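Local structure of molybdopterin molybdotransferase (Pyrococcus horikoshii, 1UZ5) at residues R346-L354 and D374-E383; A280-I288 and G299-N310. The protein probably catalyses the insertion of molybdate into adenylyl-molybdopterin, releasing AMP, a late step in making the molybdenum cofactor. All coordinates share one frame; numbering follows the deposited sequence.

Contact 1 (R346-L354 and D374-E383). With SO4 (sulfate ion), chain E.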
ATOM      1  N   ARG A 346       2.844 -35.070   2.993  1.00 78.57           N
ATOM      2  CA  ARG A 346       1.923 -33.973   3.269  1.00 78.90           C
ATOM      3  C   ARG A 346       2.417 -32.667   2.651  1.00 74.96           C
ATOM      4  O   ARG A 346       3.613 -32.491   2.417  1.00 74.78           O
ATOM      5  CB  ARG A 346       1.752 -33.801   4.782  1.00 81.18           C
ATOM      6  CG  ARG A 346       0.784 -32.697   5.184  1.00 84.60           C
ATOM      7  CD  ARG A 346       0.575 -32.659   6.693  1.00 88.43           C
ATOM      8  NE  ARG A 346       1.829 -32.464   7.419  1.00 92.65           N
ATOM      9  CZ  ARG A 346       1.925 -32.374   8.742  1.00 89.81           C
ATOM     10  NH1 ARG A 346       0.837 -32.460   9.496  1.00 89.49           N
ATOM     11  NH2 ARG A 346       3.109 -32.197   9.312  1.00 87.40           N
ATOM     12  N   ARG A 347       1.485 -31.758   2.383  1.00 67.99           N
ATOM     13  CA  ARG A 347       1.809 -30.462   1.797  1.00 64.67           C
ATOM     14  C   ARG A 347       2.473 -29.607   2.873  1.00 61.15           C
ATOM     15  O   ARG A 347       1.865 -29.328   3.905  1.00 60.75           O
ATOM     16  CB  ARG A 347       0.527 -29.785   1.309  1.00 62.21           C
ATOM     17  CG  ARG A 347       0.740 -28.555   0.450  1.00 64.05           C
ATOM     18  CD  ARG A 347      -0.597 -27.972   0.018  1.00 74.00           C
ATOM     19  NE  ARG A 347      -0.451 -26.978  -1.040  1.00 86.49           N
ATOM     20  CZ  ARG A 347       0.004 -27.246  -2.261  1.00 94.54           C
ATOM     21  NH1 ARG A 347       0.360 -28.483  -2.584  1.00 98.62           N
ATOM     22  NH2 ARG A 347       0.102 -26.278  -3.162  1.00 97.69           N
ATOM     23  N   GLN A 348       3.716 -29.191   2.641  1.00 59.62           N
ATOM     24  CA  GLN A 348       4.417 -28.385   3.636  1.00 62.94           C
ATOM     25  C   GLN A 348       4.996 -27.079   3.117  1.00 57.57           C
ATOM     26  O   GLN A 348       5.326 -26.952   1.940  1.00 54.87           O
ATOM     27  CB  GLN A 348       5.541 -29.197   4.280  1.00 68.57           C
ATOM     28  CG  GLN A 348       6.703 -29.490   3.354  1.00 78.77           C
ATOM     29  CD  GLN A 348       7.889 -30.073   4.092  1.00 86.87           C
ATOM     30  OE1 GLN A 348       7.783 -31.118   4.735  1.00 93.47           O
ATOM     31  NE2 GLN A 348       9.032 -29.399   4.002  1.00 85.44           N
ATOM     32  N   PHE A 349       5.120 -26.112   4.020  1.00 56.39           N
ATOM     33  CA  PHE A 349       5.675 -24.806   3.691  1.00 52.93           C
ATOM     34  C   PHE A 349       6.965 -24.610   4.478  1.00 49.14           C
ATOM     35  O   PHE A 349       6.952 -24.485   5.701  1.00 53.41           O
ATOM     36  CB  PHE A 349       4.672 -23.703   4.027  1.00 43.56           C
ATOM     37  CG  PHE A 349       3.389 -23.810   3.264  1.00 43.13           C
ATOM     38  CD1 PHE A 349       2.437 -24.767   3.607  1.00 48.49           C
ATOM     39  CD2 PHE A 349       3.140 -22.976   2.179  1.00 49.33           C
ATOM     40  CE1 PHE A 349       1.256 -24.893   2.880  1.00 49.77           C
ATOM     41  CE2 PHE A 349       1.960 -23.093   1.444  1.00 54.13           C
ATOM     42  CZ  PHE A 349       1.016 -24.054   1.796  1.00 56.68           C
ATOM     43  N   LEU A 350       8.077 -24.588   3.753  1.00 48.38           N
ATOM     44  CA  LEU A 350       9.398 -24.444   4.344  1.00 43.40           C
ATOM     45  C   LEU A 350       9.869 -23.004   4.519  1.00 47.41           C
ATOM     46  O   LEU A 350       9.989 -22.255   3.548  1.00 39.34           O
ATOM     47  CB  LEU A 350      10.418 -25.196   3.486  1.00 47.69           C
ATOM     48  CG  LEU A 350      11.893 -25.028   3.851  1.00 51.79           C
ATOM     49  CD1 LEU A 350      12.154 -25.667   5.201  1.00 57.79           C
ATOM     50  CD2 LEU A 350      12.768 -25.662   2.782  1.00 57.47           C
ATOM     51  N   PRO A 351      10.140 -22.596   5.769  1.00 43.80           N
ATOM     52  CA  PRO A 351      10.610 -21.233   6.023  1.00 44.35           C
ATOM     53  C   PRO A 351      12.013 -21.114   5.443  1.00 43.51           C
ATOM     54  O   PRO A 351      12.833 -22.016   5.615  1.00 50.44           O
ATOM     55  CB  PRO A 351      10.621 -21.150   7.547  1.00 42.93           C
ATOM     56  CG  PRO A 351       9.552 -22.115   7.952  1.00 51.98           C
ATOM     57  CD  PRO A 351       9.813 -23.277   7.032  1.00 47.33           C
ATOM     58  N   VAL A 352      12.294 -20.016   4.752  1.00 42.48           N
ATOM     59  CA  VAL A 352      13.615 -19.832   4.169  1.00 40.72           C
ATOM     60  C   VAL A 352      14.160 -18.436   4.417  1.00 46.30           C
ATOM     61  O   VAL A 352      13.413 -17.501   4.710  1.00 42.10           O
ATOM     62  CB  VAL A 352      13.605 -20.064   2.641  1.00 45.07           C
ATOM     63  CG1 VAL A 352      13.031 -21.431   2.324  1.00 49.23           C
ATOM     64  CG2 VAL A 352      12.801 -18.968   1.953  1.00 40.63           C
ATOM     65  N   LYS A 353      15.478 -18.314   4.304  1.00 45.18           N
ATOM     66  CA  LYS A 353      16.156 -17.041   4.469  1.00 42.87           C
ATOM     67  C   LYS A 353      16.683 -16.668   3.091  1.00 46.96           C
ATOM     68  O   LYS A 353      17.306 -17.487   2.417  1.00 44.27           O
ATOM     69  CB  LYS A 353      17.329 -17.171   5.440  1.00 48.15           C
ATOM     70  CG  LYS A 353      18.064 -15.857   5.665  1.00 51.58           C
ATOM     71  CD  LYS A 353      19.333 -16.045   6.475  1.00 53.82           C
ATOM     72  CE  LYS A 353      20.005 -14.706   6.724  1.00 63.11           C
ATOM     73  NZ  LYS A 353      20.214 -13.955   5.455  1.00 69.69           N
ATOM     74  N   LEU A 354      16.425 -15.440   2.664  1.00 42.53           N
ATOM     75  CA  LEU A 354      16.891 -15.000   1.363  1.00 49.38           C
ATOM     76  C   LEU A 354      18.223 -14.284   1.492  1.00 58.50           C
ATOM     77  O   LEU A 354      18.309 -13.219   2.100  1.00 64.64           O
ATOM     78  CB  LEU A 354      15.861 -14.076   0.715  1.00 47.94           C
ATOM     79  CG  LEU A 354      14.508 -14.721   0.412  1.00 47.60           C
ATOM     80  CD1 LEU A 354      13.576 -13.693  -0.201  1.00 58.89           C
ATOM     81  CD2 LEU A 354      14.701 -15.897  -0.532  1.00 55.95           C
ATOM     82  N   ASP A 374      15.403 -15.055  11.086  1.00 31.04           N
ATOM     83  CA  ASP A 374      15.936 -15.409   9.766  1.00 37.89           C
ATOM     84  C   ASP A 374      14.921 -15.673   8.652  1.00 37.12           C
ATOM     85  O   ASP A 374      15.261 -15.584   7.472  1.00 38.44           O
ATOM     86  CB  ASP A 374      16.844 -16.642   9.875  1.00 37.26           C
ATOM     87  CG  ASP A 374      18.019 -16.424  10.803  1.00 47.81           C
ATOM     88  OD1 ASP A 374      18.497 -15.274  10.911  1.00 54.48           O
ATOM     89  OD2 ASP A 374      18.475 -17.410  11.415  1.00 53.23           O
ATOM     90  N   ALA A 375      13.689 -16.010   9.014  1.00 34.54           N
ATOM     91  CA  ALA A 375      12.666 -16.312   8.017  1.00 34.77           C
ATOM     92  C   ALA A 375      12.204 -15.108   7.189  1.00 37.24           C
ATOM     93  O   ALA A 375      11.506 -14.231   7.687  1.00 38.46           O
ATOM     94  CB  ALA A 375      11.469 -16.969   8.693  1.00 34.73           C
ATOM     95  N   ASP A 376      12.586 -15.082   5.917  1.00 35.00           N
ATOM     96  CA  ASP A 376      12.197 -13.991   5.032  1.00 35.68           C
ATOM     97  C   ASP A 376      10.929 -14.343   4.273  1.00 35.13           C
ATOM     98  O   ASP A 376      10.227 -13.467   3.769  1.00 39.33           O
ATOM     99  CB  ASP A 376      13.322 -13.680   4.049  1.00 37.56           C
ATOM    100  CG  ASP A 376      14.562 -13.171   4.742  1.00 47.30           C
ATOM    101  OD1 ASP A 376      14.429 -12.262   5.590  1.00 49.56           O
ATOM    102  OD2 ASP A 376      15.666 -13.671   4.440  1.00 50.57           O
ATOM    103  N   GLY A 377      10.643 -15.638   4.203  1.00 38.58           N
ATOM    104  CA  GLY A 377       9.460 -16.108   3.510  1.00 41.54           C
ATOM    105  C   GLY A 377       9.401 -17.621   3.537  1.00 45.50           C
ATOM    106  O   GLY A 377      10.141 -18.268   4.280  1.00 45.81           O
ATOM    107  N   PHE A 378       8.522 -18.201   2.731  1.00 41.83           N
ATOM    108  CA  PHE A 378       8.412 -19.649   2.700  1.00 44.10           C
ATOM    109  C   PHE A 378       8.273 -20.200   1.292  1.00 49.12           C
ATOM    110  O   PHE A 378       7.827 -19.505   0.375  1.00 45.66           O
ATOM    111  CB  PHE A 378       7.228 -20.112   3.559  1.00 38.86           C
ATOM    112  CG  PHE A 378       5.890 -19.609   3.086  1.00 43.30           C
ATOM    113  CD1 PHE A 378       5.306 -20.113   1.926  1.00 48.80           C
ATOM    114  CD2 PHE A 378       5.205 -18.638   3.811  1.00 47.90           C
ATOM    115  CE1 PHE A 378       4.059 -19.655   1.494  1.00 39.34           C
ATOM    116  CE2 PHE A 378       3.962 -18.177   3.389  1.00 42.24           C
ATOM    117  CZ  PHE A 378       3.389 -18.687   2.228  1.00 40.96           C
ATOM    118  N   VAL A 379       8.674 -21.455   1.135  1.00 48.07           N
ATOM    119  CA  VAL A 379       8.586 -22.151  -0.140  1.00 51.76           C
ATOM    120  C   VAL A 379       7.590 -23.289   0.065  1.00 55.59           C
ATOM    121  O   VAL A 379       7.726 -24.076   1.002  1.00 54.17           O
ATOM    122  CB  VAL A 379       9.946 -22.740  -0.552  1.00 51.84           C
ATOM    123  CG1 VAL A 379       9.792 -23.558  -1.818  1.00 59.42           C
ATOM    124  CG2 VAL A 379      10.950 -21.620  -0.768  1.00 48.68           C
ATOM    125  N   GLU A 380       6.587 -23.366  -0.801  1.00 57.98           N
ATOM    126  CA  GLU A 380       5.558 -24.400  -0.703  1.00 67.19           C
ATOM    127  C   GLU A 380       5.944 -25.664  -1.466  1.00 69.27           C
ATOM    128  O   GLU A 380       6.189 -25.624  -2.674  1.00 71.48           O
ATOM    129  CB  GLU A 380       4.230 -23.856  -1.237  1.00 68.66           C
ATOM    130  CG  GLU A 380       3.116 -24.876  -1.397  1.00 76.67           C
ATOM    131  CD  GLU A 380       1.886 -24.285  -2.068  1.00 89.48           C
ATOM    132  OE1 GLU A 380       2.005 -23.770  -3.201  1.00 91.08           O
ATOM    133  OE2 GLU A 380       0.796 -24.337  -1.463  1.00 97.90           O
ATOM    134  N   ILE A 381       6.005 -26.782  -0.745  1.00 67.40           N
ATOM    135  CA  ILE A 381       6.357 -28.081  -1.323  1.00 68.52           C
ATOM    136  C   ILE A 381       5.097 -28.937  -1.390  1.00 72.35           C
ATOM    137  O   ILE A 381       4.543 -29.315  -0.359  1.00 74.22           O
ATOM    138  CB  ILE A 381       7.393 -28.791  -0.460  1.00 65.33           C
ATOM    139  CG1 ILE A 381       8.484 -27.794  -0.049  1.00 64.27           C
ATOM    140  CG2 ILE A 381       7.995 -29.951  -1.236  1.00 65.22           C
ATOM    141  CD1 ILE A 381       9.572 -28.395   0.811  1.00 61.59           C
ATOM    142  N   PRO A 382       4.645 -29.274  -2.611  1.00 74.94           N
ATOM    143  CA  PRO A 382       3.450 -30.073  -2.914  1.00 77.28           C
ATOM    144  C   PRO A 382       3.170 -31.274  -2.020  1.00 78.20           C
ATOM    145  O   PRO A 382       4.090 -31.929  -1.524  1.00 72.25           O
ATOM    146  CB  PRO A 382       3.656 -30.465  -4.374  1.00 75.98           C
ATOM    147  CG  PRO A 382       4.388 -29.267  -4.921  1.00 74.56           C
ATOM    148  CD  PRO A 382       5.416 -29.031  -3.843  1.00 76.23           C
ATOM    149  N   GLU A 383       1.883 -31.564  -1.836  1.00 81.61           N
ATOM    150  CA  GLU A 383       1.453 -32.674  -0.987  1.00 85.95           C
ATOM    151  C   GLU A 383       2.133 -33.972  -1.395  1.00 87.27           C
ATOM    152  O   GLU A 383       2.174 -34.928  -0.616  1.00 86.86           O
ATOM    153  CB  GLU A 383      -0.066 -32.894  -1.064  1.00 83.76           C
ATOM    154  CG  GLU A 383      -0.901 -31.733  -1.611  1.00 82.66           C
ATOM    155  CD  GLU A 383      -0.832 -31.607  -3.125  1.00 84.50           C
ATOM    156  OE1 GLU A 383       0.163 -31.053  -3.659  1.00 79.11           O
ATOM    157  OE2 GLU A 383      -1.783 -32.074  -3.797  1.00 88.08           O
TER
HETATM  158  S   SO4 E1406       2.282 -29.482  12.294  1.00 89.80           S
HETATM  159  O1  SO4 E1406       2.556 -31.078  12.162  1.00 89.62           O
HETATM  160  O2  SO4 E1406       1.307 -29.360  13.358  1.00 88.30           O
HETATM  161  O3  SO4 E1406       3.396 -28.852  12.551  1.00 92.26           O
HETATM  162  O4  SO4 E1406       1.656 -29.160  11.040  1.00 93.97           O
HETATM  163  O   HOH W   1      17.701 -11.956   4.666  1.00 54.15           O
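F349 and F378 meet on the buried side of an antiparallel strand pair, in an offset edge-to-face arrangement: the edge of F349 is turned to the face of F378, with centroids 5.4 Å apart and planes at 87°. F378 CG sits between its backbone N and its carbonyl carbon (chi1 62°), whereas F349 CG lies beside its own backbone N; the two side chains lie side by side, pointing the same way, and F349 CD2 comes within 3.5 Å of F378 CE1. Both also touch T309 and L313 of helix 304-322, which closes over this face. On the other face V352 CG1 packs 3.7 Å from V379 CG2, the two side chains crossing at about a right angle. Between the faces, paired backbone bonds link Q348 with I381 and L350 with V379. The regular pairing ends in a classic beta bulge, where D376 and G377 both face V352: D376 N bonds V352 O at 2.8 Å, while the bond from G377 N is weak. The D376 carboxylate takes the place of a backbone acceptor for L354 N, bound by OD2 at 2.6 Å through the anti lone pair; a water joins the same oxygen to L354 O.

Solvent also borders the other end, where R346, P382 and E383 are exposed. R347, extended from CG to NE, reaches NH1 to E383 OE1 at 2.8 Å, nearly in the guanidinium plane, although the planes of the two groups are 75° apart. Its NH2 makes a second salt bridge to E380 OE2, less surely placed. R346 donates from NH2 to sulfate O1 at 3.1 Å. The R347 guanidinium probably helps keep the E383 carboxylate, and less certainly that of E380, ionised; an apolar, backbone-bonded centre is thus bordered by a salt-bridge network and a carboxylate-water site.

Contact 2 (A280-I288 and G299-N310); sequences AIQPGKPTI and GLPGYPTSCLTN. With SO4 (sulfate ion), chain E.
G299 opens the second segment with two backbone bonds to I288, one from I288 N to G299 O (3.0 Å, 168° at the hydrogen) and one from G299 N to I288 O (2.9 Å). They define an antiparallel hydrogen-bonded pair. Next, L300 brings CD2 to 3.9 Å from T287 CG2, and P301 lays its CG 3.7 Å from G284 CA. The loop that P301 faces is a type I turn from G284 to T287. Within that turn G284 O accepts from both T287 N and T287 OG1, the hydroxyl lying beside its own backbone N (chi1 -58°) and reaching the oxygen from the same face as the amide. From the same turn K285 N donates, at 3.0 Å, to O4 of a sulfate ion, which probably came from the crystallisation liquor. After P301 the chain has left strand 295-300 and, with Y303 at the N-cap position, enters helix 304-322, a strand-to-helix passage within the probable molybdopterin-binding domain. On the first turn of the helix, S306 meets the P283 ring, which follows a cis peptide bond; S306 CB is only 3.5 Å from P283 CG, a tight carbon contact. One turn further, N310 extends toward G284 and T287 from the helix side.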
ATOM      1  N   ALA A 280      -4.612 -29.857   6.100  1.00 48.78           N
ATOM      2  CA  ALA A 280      -3.674 -30.801   5.507  1.00 52.99           C
ATOM      3  C   ALA A 280      -2.397 -30.113   5.037  1.00 48.86           C
ATOM      4  O   ALA A 280      -2.055 -30.150   3.854  1.00 53.61           O
ATOM      5  CB  ALA A 280      -4.342 -31.533   4.342  1.00 50.15           C
ATOM      6  N   ILE A 281      -1.690 -29.487   5.972  1.00 49.11           N
ATOM      7  CA  ILE A 281      -0.447 -28.796   5.652  1.00 48.26           C
ATOM      8  C   ILE A 281       0.552 -28.895   6.796  1.00 45.73           C
ATOM      9  O   ILE A 281       0.205 -29.297   7.906  1.00 48.90           O
ATOM     10  CB  ILE A 281      -0.690 -27.300   5.358  1.00 46.06           C
ATOM     11  CG1 ILE A 281      -1.339 -26.634   6.575  1.00 50.10           C
ATOM     12  CG2 ILE A 281      -1.556 -27.145   4.114  1.00 50.48           C
ATOM     13  CD1 ILE A 281      -1.556 -25.140   6.422  1.00 46.35           C
ATOM     14  N   GLN A 282       1.794 -28.519   6.507  1.00 50.73           N
ATOM     15  CA  GLN A 282       2.872 -28.534   7.488  1.00 58.83           C
ATOM     16  C   GLN A 282       3.682 -27.244   7.366  1.00 61.53           C
ATOM     17  O   GLN A 282       4.287 -26.982   6.327  1.00 66.00           O
ATOM     18  CB  GLN A 282       3.778 -29.749   7.255  1.00 60.52           C
ATOM     19  CG  GLN A 282       5.222 -29.568   7.716  1.00 75.01           C
ATOM     20  CD  GLN A 282       5.330 -29.176   9.175  1.00 81.62           C
ATOM     21  OE1 GLN A 282       4.897 -29.911  10.060  1.00 93.70           O
ATOM     22  NE2 GLN A 282       5.912 -28.010   9.433  1.00 80.88           N
ATOM     23  N   PRO A 283       3.701 -26.419   8.428  1.00 58.95           N
ATOM     24  CA  PRO A 283       3.025 -26.611   9.713  1.00 53.60           C
ATOM     25  C   PRO A 283       1.606 -26.056   9.679  1.00 57.72           C
ATOM     26  O   PRO A 283       1.141 -25.587   8.642  1.00 65.87           O
ATOM     27  CB  PRO A 283       3.907 -25.828  10.668  1.00 57.02           C
ATOM     28  CG  PRO A 283       4.235 -24.624   9.838  1.00 56.13           C
ATOM     29  CD  PRO A 283       4.575 -25.231   8.481  1.00 62.51           C
ATOM     30  N   GLY A 284       0.928 -26.101  10.819  1.00 55.73           N
ATOM     31  CA  GLY A 284      -0.427 -25.584  10.882  1.00 59.92           C
ATOM     32  C   GLY A 284      -1.483 -26.668  10.829  1.00 63.19           C
ATOM     33  O   GLY A 284      -2.663 -26.386  10.624  1.00 62.01           O
ATOM     34  N   LYS A 285      -1.056 -27.913  11.007  1.00 63.49           N
ATOM     35  CA  LYS A 285      -1.972 -29.042  10.991  1.00 60.45           C
ATOM     36  C   LYS A 285      -3.178 -28.791  11.898  1.00 60.67           C
ATOM     37  O   LYS A 285      -4.317 -28.975  11.479  1.00 64.65           O
ATOM     38  CB  LYS A 285      -1.243 -30.313  11.436  1.00 65.73           C
ATOM     39  CG  LYS A 285      -2.130 -31.539  11.579  1.00 76.03           C
ATOM     40  CD  LYS A 285      -1.338 -32.720  12.127  1.00 83.89           C
ATOM     41  CE  LYS A 285      -2.219 -33.946  12.320  1.00 87.67           C
ATOM     42  NZ  LYS A 285      -1.455 -35.094  12.884  1.00 85.32           N
ATOM     43  N   PRO A 286      -2.944 -28.355  13.149  1.00 53.38           N
ATOM     44  CA  PRO A 286      -4.039 -28.092  14.090  1.00 54.96           C
ATOM     45  C   PRO A 286      -4.726 -26.726  13.969  1.00 54.18           C
ATOM     46  O   PRO A 286      -5.612 -26.405  14.763  1.00 48.67           O
ATOM     47  CB  PRO A 286      -3.358 -28.260  15.439  1.00 54.19           C
ATOM     48  CG  PRO A 286      -2.022 -27.647  15.180  1.00 53.43           C
ATOM     49  CD  PRO A 286      -1.641 -28.227  13.830  1.00 49.92           C
ATOM     50  N   THR A 287      -4.330 -25.928  12.982  1.00 45.73           N
ATOM     51  CA  THR A 287      -4.914 -24.598  12.798  1.00 42.80           C
ATOM     52  C   THR A 287      -6.442 -24.600  12.800  1.00 38.49           C
ATOM     53  O   THR A 287      -7.080 -25.445  12.173  1.00 40.53           O
ATOM     54  CB  THR A 287      -4.412 -23.950  11.494  1.00 43.21           C
ATOM     55  OG1 THR A 287      -2.982 -23.873  11.526  1.00 36.96           O
ATOM     56  CG2 THR A 287      -4.982 -22.548  11.340  1.00 36.93           C
ATOM     57  N   ILE A 288      -7.019 -23.641  13.513  1.00 30.37           N
ATOM     58  CA  ILE A 288      -8.465 -23.510  13.630  1.00 33.40           C
ATOM     59  C   ILE A 288      -8.987 -22.227  12.975  1.00 41.08           C
ATOM     60  O   ILE A 288      -8.325 -21.189  13.004  1.00 34.09           O
ATOM     61  CB  ILE A 288      -8.886 -23.472  15.115  1.00 32.85           C
ATOM     62  CG1 ILE A 288      -8.397 -24.734  15.827  1.00 47.48           C
ATOM     63  CG2 ILE A 288     -10.394 -23.341  15.230  1.00 40.02           C
ATOM     64  CD1 ILE A 288      -8.566 -24.682  17.331  1.00 52.19           C
ATOM     65  N   GLY A 299      -7.038 -19.657  15.042  1.00 36.76           N
ATOM     66  CA  GLY A 299      -6.231 -20.271  16.084  1.00 31.01           C
ATOM     67  C   GLY A 299      -4.992 -20.749  15.355  1.00 30.99           C
ATOM     68  O   GLY A 299      -5.052 -21.720  14.603  1.00 32.92           O
ATOM     69  N   LEU A 300      -3.872 -20.060  15.551  1.00 27.84           N
ATOM     70  CA  LEU A 300      -2.636 -20.418  14.861  1.00 29.65           C
ATOM     71  C   LEU A 300      -1.611 -21.099  15.768  1.00 24.98           C
ATOM     72  O   LEU A 300      -1.705 -21.018  16.993  1.00 26.06           O
ATOM     73  CB  LEU A 300      -2.001 -19.160  14.256  1.00 30.05           C
ATOM     74  CG  LEU A 300      -2.909 -18.248  13.424  1.00 31.66           C
ATOM     75  CD1 LEU A 300      -2.102 -17.053  12.942  1.00 34.01           C
ATOM     76  CD2 LEU A 300      -3.489 -19.014  12.248  1.00 29.34           C
ATOM     77  N   PRO A 301      -0.609 -21.764  15.166  1.00 27.00           N
ATOM     78  CA  PRO A 301       0.456 -22.464  15.895  1.00 33.02           C
ATOM     79  C   PRO A 301       1.257 -21.512  16.782  1.00 37.97           C
ATOM     80  O   PRO A 301       1.357 -20.316  16.495  1.00 36.77           O
ATOM     81  CB  PRO A 301       1.322 -23.042  14.778  1.00 32.80           C
ATOM     82  CG  PRO A 301       0.356 -23.237  13.653  1.00 33.96           C
ATOM     83  CD  PRO A 301      -0.469 -21.975  13.714  1.00 29.39           C
ATOM     84  N   GLY A 302       1.837 -22.053  17.849  1.00 31.23           N
ATOM     85  CA  GLY A 302       2.633 -21.244  18.754  1.00 29.22           C
ATOM     86  C   GLY A 302       4.077 -21.075  18.309  1.00 29.25           C
ATOM     87  O   GLY A 302       4.742 -20.122  18.712  1.00 29.22           O
ATOM     88  N   TYR A 303       4.577 -22.000  17.493  1.00 31.51           N
ATOM     89  CA  TYR A 303       5.951 -21.904  17.003  1.00 29.79           C
ATOM     90  C   TYR A 303       6.018 -20.666  16.103  1.00 33.70           C
ATOM     91  O   TYR A 303       5.323 -20.595  15.094  1.00 31.25           O
ATOM     92  CB  TYR A 303       6.323 -23.148  16.195  1.00 30.44           C
ATOM     93  CG  TYR A 303       7.799 -23.248  15.898  1.00 29.64           C
ATOM     94  CD1 TYR A 303       8.727 -23.374  16.934  1.00 35.00           C
ATOM     95  CD2 TYR A 303       8.276 -23.195  14.591  1.00 31.86           C
ATOM     96  CE1 TYR A 303      10.090 -23.443  16.680  1.00 32.16           C
ATOM     97  CE2 TYR A 303       9.645 -23.264  14.323  1.00 31.19           C
ATOM     98  CZ  TYR A 303      10.544 -23.384  15.375  1.00 30.97           C
ATOM     99  OH  TYR A 303      11.896 -23.422  15.131  1.00 35.46           O
ATOM    100  N   PRO A 304       6.863 -19.681  16.456  1.00 35.55           N
ATOM    101  CA  PRO A 304       7.046 -18.423  15.719  1.00 32.58           C
ATOM    102  C   PRO A 304       6.958 -18.445  14.189  1.00 30.15           C
ATOM    103  O   PRO A 304       6.107 -17.768  13.617  1.00 28.09           O
ATOM    104  CB  PRO A 304       8.393 -17.927  16.231  1.00 39.11           C
ATOM    105  CG  PRO A 304       8.331 -18.332  17.676  1.00 32.14           C
ATOM    106  CD  PRO A 304       7.821 -19.764  17.573  1.00 29.65           C
ATOM    107  N   THR A 305       7.826 -19.203  13.522  1.00 26.19           N
ATOM    108  CA  THR A 305       7.794 -19.259  12.059  1.00 26.89           C
ATOM    109  C   THR A 305       6.528 -19.918  11.512  1.00 31.93           C
ATOM    110  O   THR A 305       6.111 -19.637  10.386  1.00 31.41           O
ATOM    111  CB  THR A 305       9.014 -20.012  11.486  1.00 30.86           C
ATOM    112  OG1 THR A 305       8.970 -21.381  11.900  1.00 43.49           O
ATOM    113  CG2 THR A 305      10.308 -19.381  11.973  1.00 28.17           C
ATOM    114  N   SER A 306       5.921 -20.802  12.300  1.00 28.66           N
ATOM    115  CA  SER A 306       4.700 -21.485  11.880  1.00 32.38           C
ATOM    116  C   SER A 306       3.517 -20.533  12.019  1.00 28.89           C
ATOM    117  O   SER A 306       2.596 -20.545  11.203  1.00 29.09           O
ATOM    118  CB  SER A 306       4.463 -22.735  12.733  1.00 29.79           C
ATOM    119  OG  SER A 306       5.550 -23.633  12.614  1.00 33.93           O
ATOM    120  N   CYS A 307       3.549 -19.721  13.068  1.00 26.32           N
ATOM    121  CA  CYS A 307       2.505 -18.734  13.316  1.00 27.86           C
ATOM    122  C   CYS A 307       2.565 -17.721  12.177  1.00 32.60           C
ATOM    123  O   CYS A 307       1.541 -17.328  11.617  1.00 28.12           O
ATOM    124  CB  CYS A 307       2.770 -18.025  14.644  1.00 22.69           C
ATOM    125  SG  CYS A 307       1.622 -16.704  15.069  1.00 28.65           S
ATOM    126  N   LEU A 308       3.785 -17.318  11.837  1.00 27.74           N
ATOM    127  CA  LEU A 308       4.013 -16.348  10.775  1.00 32.69           C
ATOM    128  C   LEU A 308       3.542 -16.898   9.433  1.00 38.98           C
ATOM    129  O   LEU A 308       2.880 -16.203   8.658  1.00 27.25           O
ATOM    130  CB  LEU A 308       5.501 -16.001  10.714  1.00 35.58           C
ATOM    131  CG  LEU A 308       5.960 -14.975   9.682  1.00 38.33           C
ATOM    132  CD1 LEU A 308       5.153 -13.694   9.822  1.00 34.95           C
ATOM    133  CD2 LEU A 308       7.445 -14.708   9.878  1.00 42.98           C
ATOM    134  N   THR A 309       3.886 -18.152   9.165  1.00 34.57           N
ATOM    135  CA  THR A 309       3.494 -18.794   7.920  1.00 30.03           C
ATOM    136  C   THR A 309       1.983 -18.910   7.802  1.00 31.61           C
ATOM    137  O   THR A 309       1.409 -18.546   6.777  1.00 31.64           O
ATOM    138  CB  THR A 309       4.120 -20.196   7.799  1.00 31.28           C
ATOM    139  OG1 THR A 309       5.524 -20.063   7.561  1.00 32.47           O
ATOM    140  CG2 THR A 309       3.488 -20.979   6.653  1.00 35.77           C
ATOM    141  N   ASN A 310       1.333 -19.414   8.847  1.00 29.35           N
ATOM    142  CA  ASN A 310      -0.116 -19.565   8.810  1.00 29.07           C
ATOM    143  C   ASN A 310      -0.827 -18.215   8.787  1.00 36.70           C
ATOM    144  O   ASN A 310      -1.898 -18.081   8.198  1.00 27.19           O
ATOM    145  CB  ASN A 310      -0.594 -20.391  10.001  1.00 38.57           C
ATOM    146  CG  ASN A 310      -0.333 -21.876   9.819  1.00 44.25           C
ATOM    147  OD1 ASN A 310       0.783 -22.292   9.508  1.00 47.66           O
ATOM    148  ND2 ASN A 310      -1.365 -22.682  10.016  1.00 46.32           N
TER
HETATM  149  S   SO4 E1406       2.282 -29.482  12.294  1.00 89.80           S
HETATM  150  O1  SO4 E1406       2.556 -31.078  12.162  1.00 89.62           O
HETATM  151  O2  SO4 E1406       1.307 -29.360  13.358  1.00 88.30           O
HETATM  152  O3  SO4 E1406       3.396 -28.852  12.551  1.00 92.26           O
HETATM  153  O4  SO4 E1406       1.656 -29.160  11.040  1.00 93.97           O

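How the contacts relate
Contact 2 comes first along the chain and is complete before contact 1 begins; their centres are 12 Å apart, on the same side of the chain's centre. They belong to different regions of the protein, the probable molybdopterin-binding domain for contact 2 and the MoeA C-terminal region (domain IV) for contact 1. The short strand 281-282 runs parallel beside strand 347-354, and F349 N lies 2.6 Å from Q282 O, a probable hydrogen bond. Helix 304-322 adds a second junction, since T309 packs on F349. Both contacts border one sulfate, probably from the crystallisation liquor, at the seam between the two regions.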